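Local coordinates for protein N-acylethanolamine-hydrolyzing acid amidase subunit beta (Caenorhabditis elegans, PDB 6DY3) that probably hydrolyses fatty acid amides such as N-palmitoylethanolamine to ethanolamine and free fatty acids, as the beta subunit of a lysosomal heterodimeric amidase, at residues T57-G62 with M215-P220; E63-L68 with I125-K130; A104-A109 with E133-S138. All blocks are in the same frame, centred on the assembly; numbering follows the deposited sequence.

Contact 1: residues T57-G62 with M215-P220; sequences TGQRPG and MVPGLP
M215, the last residue of strand 209-215, lays its side chain across strand 57-60 and so ties one beta sheet of the subunit to the other. Its CG stands beside the backbone N; the chain then runs straight to the sulphur (chi2 178°), and a bend at chi3 (-68°) turns the methyl toward T57. The sulphur thus comes to rest over the G58 carbonyl, with M215 SD 3.5 Å from G58 O and M215 CE 3.8 Å from T57 CG2, the side chains of M215 and T57 crossing obliquely. An alanine at M215 would remove CG, SD and CE and would probably loosen the packing over G58 and the T57 methyl. T57 divides its branches: CG2, anti to the backbone N, serves the methionine, while OG1 makes a weak hydrogen bond to R17, a residue probably important for activity. Q59 reaches out fully extended, CG anti to the backbone N (chi1 -178°), and brings Q59 OE1 to 3.5 Å from P217 CA. A water bridges the segments here: it donates to Q59 OE1 at 2.5 Å and accepts from V216 N at 2.8 Å. The other amide atom, Q59 NE2, makes a weak hydrogen bond to S222 O, so both ends of the flat amide are engaged and its rotation is probably fixed. Beyond it, a type I turn from V216 to L219 presents P217 O to the other segment, where G62 CA approaches at 3.0 Å in a CA-H...O contact. F226 of helix 222-226 touches both Q59 and M215. The contact lies between the two central sheets of the alpha-beta-beta-alpha sandwich that characterises the Ntn hydrolases.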
loop_
_atom_site.group_PDB
_atom_site.type_symbol
_atom_site.label_atom_id
_atom_site.label_comp_id
_atom_site.label_asym_id
_atom_site.label_seq_id
_atom_site.Cartn_x
_atom_site.Cartn_y
_atom_site.Cartn_z
ATOM N N THR B 57 -0.505 0.025 2.777
ATOM C CA THR B 57 -1.053 1.244 3.363
ATOM C C THR B 57 -1.150 0.981 4.858
ATOM O O THR B 57 -1.972 0.164 5.285
ATOM C CB THR B 57 -2.429 1.587 2.785
ATOM O OG1 THR B 57 -2.372 1.599 1.353
ATOM C CG2 THR B 57 -2.909 2.946 3.297
ATOM N N GLY B 58 -0.312 1.651 5.649
ATOM C CA GLY B 58 -0.199 1.314 7.053
ATOM C C GLY B 58 0.236 2.485 7.904
ATOM O O GLY B 58 0.566 3.564 7.406
ATOM N N GLN B 59 0.248 2.242 9.215
ATOM C CA GLN B 59 0.474 3.296 10.191
ATOM C C GLN B 59 1.138 2.727 11.437
ATOM O O GLN B 59 0.738 1.675 11.946
ATOM C CB GLN B 59 -0.846 3.973 10.580
ATOM C CG GLN B 59 -0.692 5.111 11.570
ATOM C CD GLN B 59 -2.026 5.625 12.066
ATOM O OE1 GLN B 59 -2.396 6.767 11.801
ATOM N NE2 GLN B 59 -2.752 4.786 12.804
ATOM N N ARG B 60 2.151 3.439 11.927
ATOM C CA ARG B 60 2.700 3.190 13.251
ATOM C C ARG B 60 2.044 4.193 14.197
ATOM O O ARG B 60 2.471 5.356 14.248
ATOM C CB ARG B 60 4.219 3.359 13.244
ATOM C CG ARG B 60 4.896 3.148 14.582
ATOM C CD ARG B 60 5.253 1.695 14.809
ATOM N NE ARG B 60 6.289 1.540 15.827
ATOM C CZ ARG B 60 6.800 0.373 16.204
ATOM N NH1 ARG B 60 6.376 -0.755 15.648
ATOM N NH2 ARG B 60 7.739 0.333 17.140
ATOM N N PRO B 61 1.021 3.809 14.961
ATOM C CA PRO B 61 0.199 4.815 15.645
ATOM C C PRO B 61 1.033 5.764 16.494
ATOM O O PRO B 61 1.932 5.350 17.229
ATOM C CB PRO B 61 -0.763 3.975 16.493
ATOM C CG PRO B 61 -0.129 2.624 16.579
ATOM C CD PRO B 61 0.614 2.438 15.306
ATOM N N GLY B 62 0.746 7.056 16.359
ATOM C CA GLY B 62 1.454 8.081 17.088
ATOM C C GLY B 62 2.777 8.505 16.487
ATOM O O GLY B 62 3.344 9.509 16.932
ATOM N N MET B 215 -5.203 9.013 7.131
ATOM C CA MET B 215 -4.401 8.656 8.291
ATOM C C MET B 215 -3.797 9.923 8.867
ATOM O O MET B 215 -3.237 10.740 8.128
ATOM C CB MET B 215 -3.297 7.662 7.922
ATOM C CG MET B 215 -3.808 6.278 7.564
ATOM S SD MET B 215 -2.475 5.162 7.078
ATOM C CE MET B 215 -1.959 5.891 5.525
ATOM N N VAL B 216 -3.941 10.099 10.175
ATOM C CA VAL B 216 -3.301 11.197 10.892
ATOM C C VAL B 216 -2.492 10.581 12.025
ATOM O O VAL B 216 -2.999 10.458 13.147
ATOM C CB VAL B 216 -4.331 12.204 11.421
ATOM C CG1 VAL B 216 -3.629 13.475 11.880
ATOM C CG2 VAL B 216 -5.392 12.507 10.364
ATOM N N PRO B 217 -1.250 10.162 11.786
ATOM C CA PRO B 217 -0.497 9.483 12.853
ATOM C C PRO B 217 -0.269 10.344 14.082
ATOM O O PRO B 217 -0.086 9.796 15.175
ATOM C CB PRO B 217 0.825 9.112 12.165
ATOM C CG PRO B 217 0.937 10.046 11.015
ATOM C CD PRO B 217 -0.458 10.297 10.551
ATOM N N GLY B 218 -0.290 11.669 13.949
ATOM C CA GLY B 218 -0.048 12.537 15.087
ATOM C C GLY B 218 -1.184 12.615 16.085
ATOM O O GLY B 218 -0.982 13.154 17.178
ATOM N N LEU B 219 -2.365 12.109 15.739
ATOM C CA LEU B 219 -3.496 12.181 16.647
ATOM C C LEU B 219 -3.216 11.371 17.914
ATOM O O LEU B 219 -2.542 10.337 17.867
ATOM C CB LEU B 219 -4.756 11.648 15.972
ATOM C CG LEU B 219 -5.453 12.538 14.938
ATOM C CD1 LEU B 219 -6.637 11.790 14.350
ATOM C CD2 LEU B 219 -5.902 13.868 15.530
ATOM N N PRO B 220 -3.736 11.807 19.063
ATOM C CA PRO B 220 -3.616 10.977 20.272
ATOM C C PRO B 220 -4.379 9.668 20.182
ATOM O O PRO B 220 -4.101 8.751 20.964
ATOM C CB PRO B 220 -4.180 11.880 21.375
ATOM C CG PRO B 220 -5.066 12.843 20.665
ATOM C CD PRO B 220 -4.434 13.077 19.333
HETATM O O HOH W 1 -4.639 7.862 11.658
#

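Contact 2: residues E63-L68 with I125-K130; sequences EYSVSL and IVAGIK
The Y64 ring stands on the helical side of the sheet: V126 CG1 approaches it obliquely, 4.3 Å from Y64 CD1, while V99 and L100 of helix 92-102 and A109 of helix 106-113 also touch the side chain. Its hydroxyl is hydrogen-bonded to Q103 O. The ring rises from an antiparallel pair of neighbouring strands, 64-70 and 122-127, in one sheet of the Ntn-hydrolase sandwich. Where strand 64-70 begins, E63 and Y64 both face R60 of strand 57-60, a classic beta bulge. S65 pairs with A127 and S67 with I125 as hydrogen-bonded pairs, with V66 and V126 as the non-hydrogen-bonded pair between. V66 and V126 share the ring's side, their CG2 methyls 4.4 Å apart, and both also touch F113.

The opposite face carries S65, S67, I125 and A127 and looks toward the other sheet. Both serine hydroxyls occupy the crowded position between backbone N and carbonyl carbon. S65 OG lies 3.5 Å from A127 CB and bonds to H15 ND1; S67 OG is hydrogen-bonded to S3 OG and H15 NE2. The two serines thus hold both imidazole nitrogens, probably fixing the ring's orientation. The straightest of the four backbone bonds runs from I125 N to S67 O, 2.9 Å long with 177° at the hydrogen and nearly along the C=O axis.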
loop_
_atom_site.group_PDB
_atom_site.type_symbol
_atom_site.label_atom_id
_atom_site.label_comp_id
_atom_site.label_asym_id
_atom_site.label_seq_id
_atom_site.Cartn_x
_atom_site.Cartn_y
_atom_site.Cartn_z
ATOM N N GLU B 63 3.292 7.788 15.489
ATOM C CA GLU B 63 4.642 8.036 14.990
ATOM C C GLU B 63 4.657 8.386 13.509
ATOM O O GLU B 63 5.140 9.463 13.147
ATOM C CB GLU B 63 5.528 6.820 15.283
ATOM C CG GLU B 63 5.625 6.489 16.774
ATOM C CD GLU B 63 6.391 7.546 17.574
ATOM O OE1 GLU B 63 6.995 8.454 16.963
ATOM O OE2 GLU B 63 6.384 7.470 18.822
ATOM N N TYR B 64 4.169 7.510 12.636
ATOM C CA TYR B 64 4.189 7.802 11.210
ATOM C C TYR B 64 3.216 6.884 10.484
ATOM O O TYR B 64 2.791 5.850 11.008
ATOM C CB TYR B 64 5.591 7.631 10.621
ATOM C CG TYR B 64 6.113 6.215 10.702
ATOM C CD1 TYR B 64 5.983 5.347 9.625
ATOM C CD2 TYR B 64 6.734 5.743 11.848
ATOM C CE1 TYR B 64 6.458 4.056 9.686
ATOM C CE2 TYR B 64 7.213 4.450 11.916
ATOM C CZ TYR B 64 7.071 3.612 10.834
ATOM O OH TYR B 64 7.547 2.324 10.901
ATOM N N SER B 65 2.893 7.272 9.253
ATOM C CA SER B 65 2.094 6.457 8.356
ATOM C C SER B 65 2.799 6.374 7.008
ATOM O O SER B 65 3.612 7.232 6.653
ATOM C CB SER B 65 0.667 7.020 8.196
ATOM O OG SER B 65 0.689 8.347 7.715
ATOM N N VAL B 66 2.490 5.317 6.259
ATOM C CA VAL B 66 3.168 5.043 4.999
ATOM C C VAL B 66 2.167 4.482 4.000
ATOM O O VAL B 66 1.219 3.782 4.365
ATOM C CB VAL B 66 4.354 4.074 5.188
ATOM C CG1 VAL B 66 3.882 2.770 5.780
ATOM C CG2 VAL B 66 5.055 3.838 3.867
ATOM N N SER B 67 2.373 4.830 2.728
ATOM C CA SER B 67 1.648 4.232 1.614
ATOM C C SER B 67 2.590 4.095 0.423
ATOM O O SER B 67 3.457 4.944 0.197
ATOM C CB SER B 67 0.416 5.063 1.214
ATOM O OG SER B 67 0.789 6.284 0.596
ATOM N N LEU B 68 2.407 3.027 -0.348
ATOM C CA LEU B 68 3.260 2.744 -1.494
ATOM C C LEU B 68 2.449 2.824 -2.781
ATOM O O LEU B 68 1.375 2.225 -2.882
ATOM C CB LEU B 68 3.908 1.364 -1.374
ATOM C CG LEU B 68 4.871 1.013 -2.506
ATOM C CD1 LEU B 68 6.151 0.410 -1.956
ATOM C CD2 LEU B 68 4.201 0.064 -3.488
ATOM N N ILE B 125 5.365 7.106 0.256
ATOM C CA ILE B 125 4.920 8.360 0.854
ATOM C C ILE B 125 4.826 8.143 2.355
ATOM O O ILE B 125 4.110 7.246 2.815
ATOM C CB ILE B 125 3.574 8.820 0.272
ATOM C CG1 ILE B 125 3.716 9.165 -1.216
ATOM C CG2 ILE B 125 3.030 10.012 1.042
ATOM C CD1 ILE B 125 3.577 7.982 -2.156
ATOM N N VAL B 126 5.536 8.970 3.116
ATOM C CA VAL B 126 5.623 8.829 4.562
ATOM C C VAL B 126 5.177 10.135 5.204
ATOM O O VAL B 126 5.560 11.223 4.755
ATOM C CB VAL B 126 7.055 8.461 5.010
ATOM C CG1 VAL B 126 7.067 8.043 6.478
ATOM C CG2 VAL B 126 7.633 7.363 4.129
ATOM N N ALA B 127 4.370 10.024 6.256
ATOM C CA ALA B 127 3.865 11.171 6.995
ATOM C C ALA B 127 4.236 11.036 8.465
ATOM O O ALA B 127 4.155 9.945 9.038
ATOM C CB ALA B 127 2.346 11.292 6.844
ATOM N N GLY B 128 4.637 12.149 9.075
ATOM C CA GLY B 128 5.087 12.137 10.453
ATOM C C GLY B 128 4.250 12.991 11.382
ATOM O O GLY B 128 3.037 13.135 11.194
ATOM N N ILE B 129 4.897 13.566 12.398
ATOM C CA ILE B 129 4.195 14.311 13.437
ATOM C C ILE B 129 4.846 15.674 13.645
ATOM O O ILE B 129 4.167 16.648 13.990
ATOM C CB ILE B 129 4.161 13.506 14.746
ATOM C CG1 ILE B 129 5.587 13.242 15.238
ATOM C CG2 ILE B 129 3.389 12.203 14.535
ATOM C CD1 ILE B 129 5.675 12.352 16.476
ATOM N N LYS B 130 6.157 15.762 13.423
ATOM C CA LYS B 130 6.874 17.014 13.616
ATOM C C LYS B 130 6.829 17.848 12.334
ATOM O O LYS B 130 6.198 17.479 11.342
ATOM C CB LYS B 130 8.309 16.742 14.064
ATOM C CG LYS B 130 8.408 16.189 15.474
ATOM C CD LYS B 130 9.727 15.473 15.741
ATOM C CE LYS B 130 10.931 16.325 15.383
ATOM N NZ LYS B 130 12.204 15.581 15.561
#

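Contact 3: residues A104-A109 with E133-S138; sequences ATYTEA and EGVVIS
The first turn of helix 106-113 meets the start of strand 134-139 without a hydrogen bond between the two segments, the nearest CA atoms, those of Y106 and E133, lying 7.4 Å apart. A single aromatic side chain spans that gap. Y106 holds CG anti to its backbone N (chi1 167°), which sends the ring out from the helix toward the strand, its phenol end pointing at G134 and V135. E133 runs the opposite way over one face of this ring. Its CB sits 3.7 Å from the Y106 ring centroid and only 7° off the normal, a CH-pi contact squarely over the middle. From there the extended chain follows the ring back toward the helix, and the carboxylate stacks on it with the two planes 21° apart, E133 CD being 3.5 Å from Y106 CD2. The carboxylate finds its polar partners elsewhere: E133 OE1 accepts hydrogen bonds from I129 N and K130 N, two bonds that probably hold the carboxylate in this pose. At the far end of the tyrosine, Y106 OH reaches V135 CG1 at 3.4 Å; it also lies 3.2 Å from G134 N, but at an angle too poor for a hydrogen bond. V135 continues the packing to V110 further along the helix. Ahead of Y106, T105 is the N-cap: its OG1 accepts from E108 N, and E108 OE1 accepts in return from T105 N at 3.0 Å. Both bonds are weak, but together they make a capping box. A capped helix lying on a sheet, with a tyrosine in its first turn covered on one face by the residue just before the strand, belongs to an outer alpha layer of the alpha-beta-beta-alpha Ntn-hydrolase fold.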
loop_
_atom_site.group_PDB
_atom_site.type_symbol
_atom_site.label_atom_id
_atom_site.label_comp_id
_atom_site.label_asym_id
_atom_site.label_seq_id
_atom_site.Cartn_x
_atom_site.Cartn_y
_atom_site.Cartn_z
ATOM N N ALA B 104 10.614 2.706 14.784
ATOM C CA ALA B 104 9.678 3.323 15.716
ATOM C C ALA B 104 9.340 4.772 15.386
ATOM O O ALA B 104 8.252 5.235 15.750
ATOM C CB ALA B 104 10.242 3.255 17.136
ATOM N N THR B 105 10.229 5.504 14.720
ATOM C CA THR B 105 10.023 6.925 14.476
ATOM C C THR B 105 9.994 7.220 12.980
ATOM O O THR B 105 10.503 6.455 12.156
ATOM C CB THR B 105 11.114 7.771 15.149
ATOM O OG1 THR B 105 12.398 7.423 14.617
ATOM C CG2 THR B 105 11.112 7.542 16.649
ATOM N N TYR B 106 9.383 8.360 12.645
ATOM C CA TYR B 106 9.333 8.811 11.259
ATOM C C TYR B 106 10.725 8.828 10.644
ATOM O O TYR B 106 10.937 8.318 9.538
ATOM C CB TYR B 106 8.696 10.202 11.192
ATOM C CG TYR B 106 8.861 10.918 9.867
ATOM C CD1 TYR B 106 7.872 10.849 8.890
ATOM C CD2 TYR B 106 9.992 11.675 9.597
ATOM C CE1 TYR B 106 8.014 11.505 7.681
ATOM C CE2 TYR B 106 10.143 12.335 8.387
ATOM C CZ TYR B 106 9.153 12.248 7.433
ATOM O OH TYR B 106 9.298 12.908 6.227
ATOM N N THR B 107 11.691 9.411 11.352
ATOM C CA THR B 107 13.041 9.513 10.811
ATOM C C THR B 107 13.646 8.136 10.569
ATOM O O THR B 107 14.368 7.930 9.588
ATOM C CB THR B 107 13.922 10.327 11.756
ATOM O OG1 THR B 107 13.280 11.574 12.046
ATOM C CG2 THR B 107 15.282 10.594 11.122
ATOM N N GLU B 108 13.380 7.183 11.466
ATOM C CA GLU B 108 13.900 5.833 11.277
ATOM C C GLU B 108 13.263 5.165 10.066
ATOM O O GLU B 108 13.946 4.483 9.292
ATOM C CB GLU B 108 13.667 4.998 12.534
ATOM C CG GLU B 108 14.609 5.322 13.676
ATOM C CD GLU B 108 14.241 4.613 14.968
ATOM O OE1 GLU B 108 13.036 4.491 15.269
ATOM O OE2 GLU B 108 15.164 4.163 15.676
ATOM N N ALA B 109 11.957 5.358 9.880
ATOM C CA ALA B 109 11.273 4.740 8.750
ATOM C C ALA B 109 11.744 5.332 7.427
ATOM O O ALA B 109 11.937 4.599 6.450
ATOM C CB ALA B 109 9.761 4.901 8.904
ATOM N N GLU B 133 7.611 16.865 8.396
ATOM C CA GLU B 133 7.737 15.409 8.390
ATOM C C GLU B 133 6.703 14.835 7.421
ATOM O O GLU B 133 5.693 14.239 7.799
ATOM C CB GLU B 133 7.585 14.841 9.793
ATOM C CG GLU B 133 8.824 15.036 10.654
ATOM C CD GLU B 133 8.860 14.128 11.875
ATOM O OE1 GLU B 133 7.791 13.632 12.289
ATOM O OE2 GLU B 133 9.960 13.930 12.435
ATOM N N GLY B 134 6.966 15.069 6.139
ATOM C CA GLY B 134 6.198 14.497 5.053
ATOM C C GLY B 134 7.069 14.416 3.817
ATOM O O GLY B 134 7.615 15.433 3.381
ATOM N N VAL B 135 7.231 13.224 3.249
ATOM C CA VAL B 135 8.191 13.019 2.173
ATOM C C VAL B 135 7.633 12.037 1.153
ATOM O O VAL B 135 6.898 11.105 1.489
ATOM C CB VAL B 135 9.544 12.506 2.714
ATOM C CG1 VAL B 135 9.389 11.114 3.336
ATOM C CG2 VAL B 135 10.587 12.490 1.609
ATOM N N VAL B 136 7.988 12.263 -0.107
ATOM C CA VAL B 136 7.817 11.277 -1.165
ATOM C C VAL B 136 9.185 10.677 -1.436
ATOM O O VAL B 136 10.137 11.404 -1.738
ATOM C CB VAL B 136 7.224 11.900 -2.439
ATOM C CG1 VAL B 136 7.271 10.913 -3.591
ATOM C CG2 VAL B 136 5.793 12.341 -2.194
ATOM N N ILE B 137 9.296 9.360 -1.291
ATOM C CA ILE B 137 10.531 8.640 -1.581
ATOM C C ILE B 137 10.379 7.979 -2.944
ATOM O O ILE B 137 9.485 7.149 -3.148
ATOM C CB ILE B 137 10.848 7.603 -0.495
ATOM C CG1 ILE B 137 11.010 8.297 0.861
ATOM C CG2 ILE B 137 12.099 6.800 -0.870
ATOM C CD1 ILE B 137 11.144 7.348 2.035
ATOM N N SER B 138 11.254 8.340 -3.872
ATOM C CA SER B 138 11.223 7.799 -5.224
ATOM C C SER B 138 12.243 6.673 -5.314
ATOM O O SER B 138 13.452 6.924 -5.323
ATOM C CB SER B 138 11.523 8.886 -6.252
ATOM O OG SER B 138 10.607 9.953 -6.116
#

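In the fold
All three contacts reach the same seven-stranded antiparallel sheet. Contact 2 lies within it, its centre about 7 Å from that of contact 1 and about 6 Å from that of contact 3; the centres of contacts 1 and 3 are about 13 Å apart. Contact 1 joins the sheet to the five-stranded one, and contact 3 joins it to helix 106-113, so together they sample successive layers of the sandwich. Strands 57-60, 64-70, 122-127 and 134-139 are consecutive neighbours. Along the chain, contacts 2 and 3 interleave inside the long loop closed by contact 1. Contacts 1 and 2 approach R17 and the probable nucleophile C1; contact 3 lies away from them.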